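Local structure of putative aldehyde dehydrogenase (4YWE) at residues Leu317-Ser322 with Gly368-Pro373. The protein probably oxidises aldehydes with NAD or NADP as electron acceptor, and binds calcium and magnesium ions. Sequence-based numbering, arbitrary orientation.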
ATOM      1  N   LEU A 317     -34.387  -0.852 -32.259  1.00 26.54           N
ATOM      2  CA  LEU A 317     -33.943   0.359 -31.580  1.00 24.35           C
ATOM      3  C   LEU A 317     -34.672   1.584 -32.123  1.00 24.59           C
ATOM      4  O   LEU A 317     -34.784   1.764 -33.335  1.00 24.17           O
ATOM      5  CB  LEU A 317     -32.432   0.529 -31.730  1.00 22.29           C
ATOM      6  CG  LEU A 317     -31.584  -0.558 -31.067  1.00 22.34           C
ATOM      7  CD1 LEU A 317     -30.118  -0.395 -31.430  1.00 21.72           C
ATOM      8  CD2 LEU A 317     -31.771  -0.534 -29.558  1.00 22.13           C
ATOM      9  N   ARG A 318     -35.168   2.422 -31.219  1.00 23.25           N
ATOM     10  CA  ARG A 318     -35.903   3.618 -31.612  1.00 26.11           C
ATOM     11  C   ARG A 318     -35.177   4.885 -31.166  1.00 27.47           C
ATOM     12  O   ARG A 318     -34.698   4.974 -30.034  1.00 22.95           O
ATOM     13  CB  ARG A 318     -37.318   3.589 -31.032  1.00 28.45           C
ATOM     14  N   VAL A 319     -35.100   5.859 -32.067  1.00 30.50           N
ATOM     15  CA  VAL A 319     -34.436   7.124 -31.782  1.00 31.39           C
ATOM     16  C   VAL A 319     -35.441   8.265 -31.808  1.00 33.09           C
ATOM     17  O   VAL A 319     -36.196   8.418 -32.767  1.00 35.46           O
ATOM     18  CB  VAL A 319     -33.294   7.391 -32.776  1.00 33.24           C
ATOM     19  CG1 VAL A 319     -32.581   8.688 -32.430  1.00 32.30           C
ATOM     20  CG2 VAL A 319     -32.321   6.233 -32.777  1.00 33.66           C
ATOM     21  N   GLY A 320     -35.446   9.069 -30.752  1.00 33.90           N
ATOM     22  CA  GLY A 320     -36.344  10.204 -30.669  1.00 31.99           C
ATOM     23  C   GLY A 320     -35.807  11.294 -29.765  1.00 29.69           C
ATOM     24  O   GLY A 320     -34.655  11.231 -29.334  1.00 27.63           O
ATOM     25  N   PRO A 321     -36.639  12.307 -29.481  1.00 30.03           N
ATOM     26  CA  PRO A 321     -36.274  13.397 -28.571  1.00 28.92           C
ATOM     27  C   PRO A 321     -35.844  12.883 -27.201  1.00 29.83           C
ATOM     28  O   PRO A 321     -36.236  11.786 -26.802  1.00 30.06           O
ATOM     29  CB  PRO A 321     -37.565  14.213 -28.466  1.00 30.91           C
ATOM     30  CG  PRO A 321     -38.288  13.932 -29.734  1.00 33.46           C
ATOM     31  CD  PRO A 321     -37.977  12.502 -30.065  1.00 33.00           C
ATOM     32  N   SER A 322     -35.041  13.674 -26.496  1.00 30.35           N
ATOM     33  CA  SER A 322     -34.561  13.298 -25.172  1.00 27.53           C
ATOM     34  C   SER A 322     -35.711  13.105 -24.185  1.00 26.78           C
ATOM     35  O   SER A 322     -35.660  12.223 -23.328  1.00 26.44           O
ATOM     36  CB  SER A 322     -33.591  14.355 -24.644  1.00 27.54           C
ATOM     37  OG  SER A 322     -33.436  14.242 -23.241  1.00 34.30           O
ATOM     38  N   GLY A 368     -33.728  18.380 -35.705  1.00 34.12           N
ATOM     39  CA  GLY A 368     -32.864  17.695 -34.763  1.00 30.20           C
ATOM     40  C   GLY A 368     -31.761  16.925 -35.462  1.00 30.49           C
ATOM     41  O   GLY A 368     -31.827  16.692 -36.669  1.00 31.55           O
ATOM     42  N   PHE A 369     -30.745  16.528 -34.704  1.00 28.66           N
ATOM     43  CA  PHE A 369     -29.608  15.811 -35.268  1.00 26.96           C
ATOM     44  C   PHE A 369     -29.679  14.329 -34.915  1.00 26.72           C
ATOM     45  O   PHE A 369     -28.889  13.830 -34.113  1.00 24.18           O
ATOM     46  CB  PHE A 369     -28.296  16.418 -34.769  1.00 26.31           C
ATOM     47  CG  PHE A 369     -28.326  17.915 -34.668  1.00 25.63           C
ATOM     48  CD1 PHE A 369     -28.282  18.701 -35.808  1.00 26.97           C
ATOM     49  CD2 PHE A 369     -28.402  18.537 -33.432  1.00 25.31           C
ATOM     50  CE1 PHE A 369     -28.313  20.081 -35.717  1.00 26.90           C
ATOM     51  CE2 PHE A 369     -28.432  19.916 -33.335  1.00 28.88           C
ATOM     52  CZ  PHE A 369     -28.388  20.689 -34.479  1.00 27.95           C
ATOM     53  N   TYR A 370     -30.629  13.628 -35.528  1.00 26.73           N
ATOM     54  CA  TYR A 370     -30.886  12.235 -35.187  1.00 24.77           C
ATOM     55  C   TYR A 370     -30.131  11.264 -36.089  1.00 26.83           C
ATOM     56  O   TYR A 370     -30.041  11.459 -37.302  1.00 28.48           O
ATOM     57  CB  TYR A 370     -32.388  11.950 -35.245  1.00 24.17           C
ATOM     58  CG  TYR A 370     -33.177  12.733 -34.221  1.00 26.29           C
ATOM     59  CD1 TYR A 370     -33.303  12.276 -32.916  1.00 23.85           C
ATOM     60  CD2 TYR A 370     -33.784  13.937 -34.554  1.00 30.78           C
ATOM     61  CE1 TYR A 370     -34.014  12.990 -31.974  1.00 26.38           C
ATOM     62  CE2 TYR A 370     -34.501  14.659 -33.616  1.00 32.54           C
ATOM     63  CZ  TYR A 370     -34.612  14.180 -32.328  1.00 30.94           C
ATOM     64  OH  TYR A 370     -35.321  14.892 -31.390  1.00 32.88           O
ATOM     65  N   GLN A 371     -29.586  10.219 -35.475  1.00 26.38           N
ATOM     66  CA  GLN A 371     -28.864   9.182 -36.197  1.00 27.08           C
ATOM     67  C   GLN A 371     -29.169   7.817 -35.594  1.00 26.83           C
ATOM     68  O   GLN A 371     -28.834   7.550 -34.438  1.00 26.65           O
ATOM     69  CB  GLN A 371     -27.358   9.451 -36.170  1.00 25.15           C
ATOM     70  CG  GLN A 371     -26.514   8.303 -36.699  1.00 25.93           C
ATOM     71  CD  GLN A 371     -26.771   8.015 -38.165  1.00 28.53           C
ATOM     72  OE1 GLN A 371     -26.471   8.833 -39.032  1.00 30.30           O
ATOM     73  NE2 GLN A 371     -27.335   6.847 -38.447  1.00 31.30           N
ATOM     74  N   ALA A 372     -29.813   6.960 -36.376  1.00 27.93           N
ATOM     75  CA  ALA A 372     -30.166   5.623 -35.918  1.00 27.31           C
ATOM     76  C   ALA A 372     -28.919   4.762 -35.757  1.00 22.79           C
ATOM     77  O   ALA A 372     -27.990   4.859 -36.558  1.00 23.34           O
ATOM     78  CB  ALA A 372     -31.140   4.973 -36.886  1.00 30.09           C
ATOM     79  N   PRO A 373     -28.892   3.924 -34.708  1.00 18.75           N
ATOM     80  CA  PRO A 373     -27.783   2.988 -34.505  1.00 21.27           C
ATOM     81  C   PRO A 373     -27.616   2.052 -35.692  1.00 25.04           C
ATOM     82  O   PRO A 373     -28.611   1.571 -36.228  1.00 28.25           O
ATOM     83  CB  PRO A 373     -28.197   2.219 -33.249  1.00 20.53           C
ATOM     84  CG  PRO A 373     -29.116   3.146 -32.528  1.00 21.46           C
ATOM     85  CD  PRO A 373     -29.871   3.857 -33.612  1.00 20.33           C
TER
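Val319 divides its two methyls between Tyr370 and Pro373, and apolar packing carries most of this buried contact. With CG1 anti to the backbone N (chi1 -178°), that methyl sits at the edge of the tyrosine ring, near its plane, 3.7 Å from Tyr370 CD1. CG2, anti to the carbonyl carbon, reaches Pro373 CD at 3.5 Å and also touches Ala372 CA. Further along, Leu317 CD1 meets the proline ring of Pro373 at CB (3.7 Å) and CG, the two side chains crossing at a slant.

Two polar atoms rest against carbon. Gly320 O lies at the Tyr370 ring edge, 3.2 Å from CE1, and Tyr370 OH is 3.3 Å from Pro321 CA, with CG of the proline ring also close; the two side chains meet at about a right angle. The hydroxyl is satisfied by the backbone carbonyl of Ser35. Within the loop, Gln371 NE2 donates to Ala372 O (2.8 Å, N-H...O angle 171°); NE2 sits on a lone pair of that oxygen, which lies almost in the glutamine's amide plane.

The segments run nearly antiparallel, 161° apart end to end, yet they are not paired strands: 368-373 forms no regular strand and shares no hydrogen bonds with 317-322. Leu317 and Val319 instead bond through their backbones to Gln359, in the parallel pairing of 318-319 with strand 354-360. The contact thus packs the loop leading into strand 374-376 against strand 318-319, outermost of its mixed sheet within this chain, in the aldehyde dehydrogenase fold.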